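PDB 1W58: CELL division protein FTSZ homolog 1 from Methanocaldococcus jannaschii, which binds GTP and probably hydrolyses it while polymerising into the contractile Z ring at the future site of cell division. Local coordinates for residues A152-V157 with H183-V188; E264-A269 with V331-V336. All coordinates share one frame; numbering follows the deposited sequence.

Both contacts are buried, but they belong to different parts of the chain and share no helix or strand. Contact 1 lies in the GTPase domain, about 8 Å from the centre of the chain, and pairs two neighbouring strands of the parallel sheet. Contact 2, about 17 Å from that centre, sets a helix against a strand of the mixed sheet in the C-terminal domain. Their chemistry differs accordingly: backbone hydrogen bonds and one carboxylate hold contact 1, whereas contact 2 is apolar, mostly methyl against methyl, with no hydrogen bond across it. Far apart by their centres, about 23 Å, they still meet where Val188 CG2 packs 4.2 Å from Val336 CG1.

Contact 1: A152-V157 with H183-V188; sequences ALTVAV and HTDTLV
The carboxylate of Asp185 is approached from opposite sides at OD1. Thr154 N comes in on the anti side, 34° out of the carboxylate plane, and makes a nearly straight bond of 2.8 Å to OD1 (174° at the hydrogen). On the other side of the plane the methyl Leu153 CD2 lies 3.3 Å from Asp185 OD1. The other oxygen, OD2, forms a salt bridge with Lys148. CG stands beside the residue's own backbone N (chi1 -72°), which turns the carboxylate back toward Thr154. Asp185 N donates to Thr154 O at 2.8 Å, so Asp185 grips both polar backbone atoms of Thr154. With an alanine here, the Thr154 amide would probably lose its acceptor and Lys148 a carboxylate partner.

Beyond Asp185 regular parallel pairing takes over: Ala156 N reaches Thr186 O at 3.2 Å, and Val188 N reaches Ala156 O at 2.8 Å. On one face of the sheet the side chains of Val155 and Thr186 cross, CG2 of Val155 touching CG2 of Thr186 at 3.5 Å, and Val157 and Val188 lie side by side. On the other, Ala156 CB meets Leu187 CD1 at 3.8 Å.

The strands are the two ends of a beta-alpha-beta crossover through helix 167-181, at the edge of the Rossmann-like sheet of the tubulin/FtsZ GTPase domain. Strand 124-130 pairs with the far side of strand 153-160. Helix 135-149 packs on Thr154, while Met243 of helix 236-243 lies against Leu153, Val155 and Thr186.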
loop_
_atom_site.group_PDB
_atom_site.type_symbol
_atom_site.label_atom_id
_atom_site.label_comp_id
_atom_site.label_asym_id
_atom_site.label_seq_id
_atom_site.Cartn_x
_atom_site.Cartn_y
_atom_site.Cartn_z
ATOM N N ALA A 152 -10.171 -6.168 11.310
ATOM C CA ALA A 152 -11.558 -6.480 11.674
ATOM C C ALA A 152 -11.827 -7.972 11.662
ATOM O O ALA A 152 -11.166 -8.710 10.946
ATOM C CB ALA A 152 -12.516 -5.785 10.716
ATOM N N LEU A 153 -12.785 -8.415 12.473
ATOM C CA LEU A 153 -13.155 -9.834 12.504
ATOM C C LEU A 153 -13.881 -9.929 11.165
ATOM O O LEU A 153 -14.819 -9.158 10.896
ATOM C CB LEU A 153 -14.135 -10.108 13.659
ATOM C CG LEU A 153 -14.318 -11.449 14.396
ATOM C CD1 LEU A 153 -15.811 -11.579 14.699
ATOM C CD2 LEU A 153 -13.787 -12.663 13.651
ATOM N N THR A 154 -13.442 -10.876 10.346
ATOM C CA THR A 154 -13.943 -11.053 8.987
ATOM C C THR A 154 -14.760 -12.329 8.745
ATOM O O THR A 154 -14.213 -13.441 8.661
ATOM C CB THR A 154 -12.727 -10.983 8.006
ATOM O OG1 THR A 154 -12.076 -9.719 8.174
ATOM C CG2 THR A 154 -13.152 -11.105 6.568
ATOM N N VAL A 155 -16.073 -12.137 8.614
ATOM C CA VAL A 155 -17.001 -13.233 8.391
ATOM C C VAL A 155 -17.773 -13.088 7.091
ATOM O O VAL A 155 -18.265 -12.003 6.745
ATOM C CB VAL A 155 -18.036 -13.345 9.532
ATOM C CG1 VAL A 155 -18.959 -14.523 9.274
ATOM C CG2 VAL A 155 -17.324 -13.516 10.863
ATOM N N ALA A 156 -17.876 -14.207 6.391
ATOM C CA ALA A 156 -18.588 -14.289 5.127
ATOM C C ALA A 156 -19.796 -15.211 5.273
ATOM O O ALA A 156 -19.707 -16.260 5.934
ATOM C CB ALA A 156 -17.654 -14.846 4.044
ATOM N N VAL A 157 -20.918 -14.804 4.674
ATOM C CA VAL A 157 -22.159 -15.596 4.639
ATOM C C VAL A 157 -22.576 -15.563 3.145
ATOM O O VAL A 157 -23.080 -14.544 2.632
ATOM C CB VAL A 157 -23.278 -14.971 5.508
ATOM C CG1 VAL A 157 -24.515 -15.875 5.490
ATOM C CG2 VAL A 157 -22.792 -14.777 6.954
ATOM N N HIS A 183 -8.953 -15.875 3.221
ATOM C CA HIS A 183 -8.895 -14.516 3.724
ATOM C C HIS A 183 -10.055 -14.265 4.654
ATOM O O HIS A 183 -10.497 -13.134 4.835
ATOM C CB HIS A 183 -8.958 -13.548 2.539
ATOM C CG HIS A 183 -7.816 -13.701 1.577
ATOM N ND1 HIS A 183 -6.571 -13.151 1.805
ATOM C CD2 HIS A 183 -7.727 -14.357 0.395
ATOM C CE1 HIS A 183 -5.766 -13.462 0.804
ATOM N NE2 HIS A 183 -6.443 -14.193 -0.063
ATOM N N THR A 184 -10.522 -15.328 5.282
ATOM C CA THR A 184 -11.684 -15.210 6.125
ATOM C C THR A 184 -11.469 -15.862 7.515
ATOM O O THR A 184 -10.747 -16.861 7.622
ATOM C CB THR A 184 -12.872 -15.806 5.293
ATOM O OG1 THR A 184 -14.091 -15.204 5.687
ATOM C CG2 THR A 184 -12.956 -17.299 5.426
ATOM N N ASP A 185 -12.046 -15.268 8.570
ATOM C CA ASP A 185 -11.940 -15.798 9.952
ATOM C C ASP A 185 -12.892 -16.981 10.060
ATOM O O ASP A 185 -12.487 -18.079 10.454
ATOM C CB ASP A 185 -12.264 -14.698 10.973
ATOM C CG ASP A 185 -11.141 -13.666 11.060
ATOM O OD1 ASP A 185 -11.383 -12.471 11.353
ATOM O OD2 ASP A 185 -9.988 -14.075 10.823
ATOM N N THR A 186 -14.163 -16.756 9.735
ATOM C CA THR A 186 -15.099 -17.861 9.637
ATOM C C THR A 186 -15.899 -17.662 8.320
ATOM O O THR A 186 -16.276 -16.543 7.964
ATOM C CB THR A 186 -16.009 -18.041 10.903
ATOM O OG1 THR A 186 -17.290 -18.543 10.495
ATOM C CG2 THR A 186 -16.172 -16.766 11.667
ATOM N N LEU A 187 -16.064 -18.753 7.572
ATOM C CA LEU A 187 -16.768 -18.764 6.294
ATOM C C LEU A 187 -18.039 -19.621 6.350
ATOM O O LEU A 187 -17.966 -20.857 6.355
ATOM C CB LEU A 187 -15.834 -19.295 5.179
ATOM C CG LEU A 187 -16.406 -19.652 3.782
ATOM C CD1 LEU A 187 -17.204 -18.529 3.249
ATOM C CD2 LEU A 187 -15.294 -19.982 2.798
ATOM N N VAL A 188 -19.194 -18.951 6.381
ATOM C CA VAL A 188 -20.515 -19.614 6.446
ATOM C C VAL A 188 -21.120 -19.858 5.050
ATOM O O VAL A 188 -21.462 -18.889 4.371
ATOM C CB VAL A 188 -21.512 -18.735 7.250
ATOM C CG1 VAL A 188 -22.845 -19.445 7.430
ATOM C CG2 VAL A 188 -20.914 -18.393 8.605
#

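Contact 2: E264-A269 with V331-V336; sequences EAVSMA and VRVLLV
Val333 packs against the helix face carrying Ala265 and Ala269, which lie one turn apart. Its CB is already 4.1 Å from Ala265 CB. There the side chain forks. CG2, beside the backbone N, leans to Ala265 and comes within 3.5 Å of Ala265 CB, the closest approach in the contact; it also meets Val266 CG2 at 4.2 Å. CG1, anti to that N (chi1 174°), goes the other way and lies 4.3 Å from Ala269 CB.

The neighbours two places along the strand point to the same helix. Val331 CG2 touches Ala265 CB at 4.2 Å, and Leu335 CD2 touches Ala269 CB at 4.0 Å, whereas Arg332 and Leu334 turn away. The axes of segments 264-269 and 331-336 run 35° apart and approach to 7.6 Å. Helix 297-308 joins the packing, with Val303 on Val266 and Val333, and Val307 on Val266 and Leu335.

This is alpha-on-beta packing in the C-terminal domain, away from the nucleotide. No hydrogen bond or charge pair crosses it, so the contact rests on the fit of apolar side chains, and the small alanines probably allow the close approach.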
loop_
_atom_site.group_PDB
_atom_site.type_symbol
_atom_site.label_atom_id
_atom_site.label_comp_id
_atom_site.label_asym_id
_atom_site.label_seq_id
_atom_site.Cartn_x
_atom_site.Cartn_y
_atom_site.Cartn_z
ATOM N N GLU A 264 -38.454 -28.586 20.253
ATOM C CA GLU A 264 -38.755 -28.823 18.843
ATOM C C GLU A 264 -37.939 -27.978 17.862
ATOM O O GLU A 264 -37.503 -28.479 16.822
ATOM C CB GLU A 264 -40.251 -28.606 18.589
ATOM C CG GLU A 264 -41.152 -29.527 19.398
ATOM C CD GLU A 264 -42.621 -29.408 19.020
ATOM O OE1 GLU A 264 -42.963 -29.709 17.854
ATOM O OE2 GLU A 264 -43.431 -29.016 19.891
ATOM N N ALA A 265 -37.744 -26.701 18.190
ATOM C CA ALA A 265 -36.977 -25.795 17.337
ATOM C C ALA A 265 -35.556 -26.309 17.198
ATOM O O ALA A 265 -35.045 -26.444 16.093
ATOM C CB ALA A 265 -36.969 -24.388 17.924
ATOM N N VAL A 266 -34.927 -26.609 18.324
ATOM C CA VAL A 266 -33.566 -27.110 18.318
ATOM C C VAL A 266 -33.400 -28.416 17.561
ATOM O O VAL A 266 -32.387 -28.615 16.880
ATOM C CB VAL A 266 -33.060 -27.358 19.721
ATOM C CG1 VAL A 266 -31.566 -27.608 19.677
ATOM C CG2 VAL A 266 -33.400 -26.183 20.600
ATOM N N SER A 267 -34.370 -29.319 17.693
ATOM C CA SER A 267 -34.284 -30.608 17.005
ATOM C C SER A 267 -34.445 -30.397 15.500
ATOM O O SER A 267 -33.782 -31.060 14.695
ATOM C CB SER A 267 -35.350 -31.583 17.538
ATOM O OG SER A 267 -36.654 -31.042 17.419
ATOM N N MET A 268 -35.324 -29.469 15.129
ATOM C CA MET A 268 -35.550 -29.134 13.731
ATOM C C MET A 268 -34.255 -28.514 13.170
ATOM O O MET A 268 -33.781 -28.911 12.108
ATOM C CB MET A 268 -36.707 -28.137 13.616
ATOM C CG MET A 268 -37.042 -27.706 12.187
ATOM S SD MET A 268 -38.579 -26.754 12.159
ATOM C CE MET A 268 -38.124 -25.293 11.248
ATOM N N ALA A 269 -33.687 -27.556 13.908
ATOM C CA ALA A 269 -32.455 -26.885 13.499
ATOM C C ALA A 269 -31.339 -27.886 13.316
ATOM O O ALA A 269 -30.641 -27.842 12.307
ATOM C CB ALA A 269 -32.046 -25.832 14.519
ATOM N N VAL A 331 -40.740 -19.646 18.817
ATOM C CA VAL A 331 -39.338 -19.475 19.179
ATOM C C VAL A 331 -38.546 -20.013 17.989
ATOM O O VAL A 331 -38.762 -21.147 17.542
ATOM C CB VAL A 331 -38.913 -20.248 20.465
ATOM C CG1 VAL A 331 -39.638 -19.688 21.667
ATOM C CG2 VAL A 331 -39.161 -21.729 20.305
ATOM N N ARG A 332 -37.657 -19.185 17.453
ATOM C CA ARG A 332 -36.850 -19.594 16.315
ATOM C C ARG A 332 -35.434 -19.831 16.796
ATOM O O ARG A 332 -34.940 -19.110 17.657
ATOM C CB ARG A 332 -36.863 -18.515 15.240
ATOM C CG ARG A 332 -36.221 -18.965 13.946
ATOM C CD ARG A 332 -36.029 -17.804 12.988
ATOM N NE ARG A 332 -37.273 -17.309 12.408
ATOM C CZ ARG A 332 -37.674 -16.042 12.481
ATOM N NH1 ARG A 332 -36.930 -15.141 13.118
ATOM N NH2 ARG A 332 -38.802 -15.666 11.890
ATOM N N VAL A 333 -34.787 -20.857 16.257
ATOM C CA VAL A 333 -33.415 -21.166 16.648
ATOM C C VAL A 333 -32.452 -21.150 15.454
ATOM O O VAL A 333 -32.705 -21.804 14.431
ATOM C CB VAL A 333 -33.334 -22.545 17.354
ATOM C CG1 VAL A 333 -31.879 -22.915 17.619
ATOM C CG2 VAL A 333 -34.091 -22.494 18.687
ATOM N N LEU A 334 -31.361 -20.389 15.589
ATOM C CA LEU A 334 -30.338 -20.292 14.549
ATOM C C LEU A 334 -29.077 -20.930 15.066
ATOM O O LEU A 334 -28.567 -20.540 16.096
ATOM C CB LEU A 334 -30.043 -18.831 14.194
ATOM C CG LEU A 334 -28.854 -18.536 13.248
ATOM C CD1 LEU A 334 -29.041 -19.195 11.900
ATOM C CD2 LEU A 334 -28.733 -17.038 13.049
ATOM N N LEU A 335 -28.587 -21.927 14.355
ATOM C CA LEU A 335 -27.362 -22.621 14.722
ATOM C C LEU A 335 -26.279 -22.422 13.671
ATOM O O LEU A 335 -26.519 -22.660 12.477
ATOM C CB LEU A 335 -27.599 -24.120 14.811
ATOM C CG LEU A 335 -27.810 -24.808 16.143
ATOM C CD1 LEU A 335 -28.801 -24.017 16.994
ATOM C CD2 LEU A 335 -28.310 -26.218 15.851
ATOM N N VAL A 336 -25.094 -21.993 14.109
ATOM C CA VAL A 336 -23.962 -21.850 13.208
ATOM C C VAL A 336 -22.877 -22.713 13.835
ATOM O O VAL A 336 -22.366 -22.420 14.915
ATOM C CB VAL A 336 -23.445 -20.386 13.084
ATOM C CG1 VAL A 336 -22.308 -20.343 12.046
ATOM C CG2 VAL A 336 -24.587 -19.421 12.687
#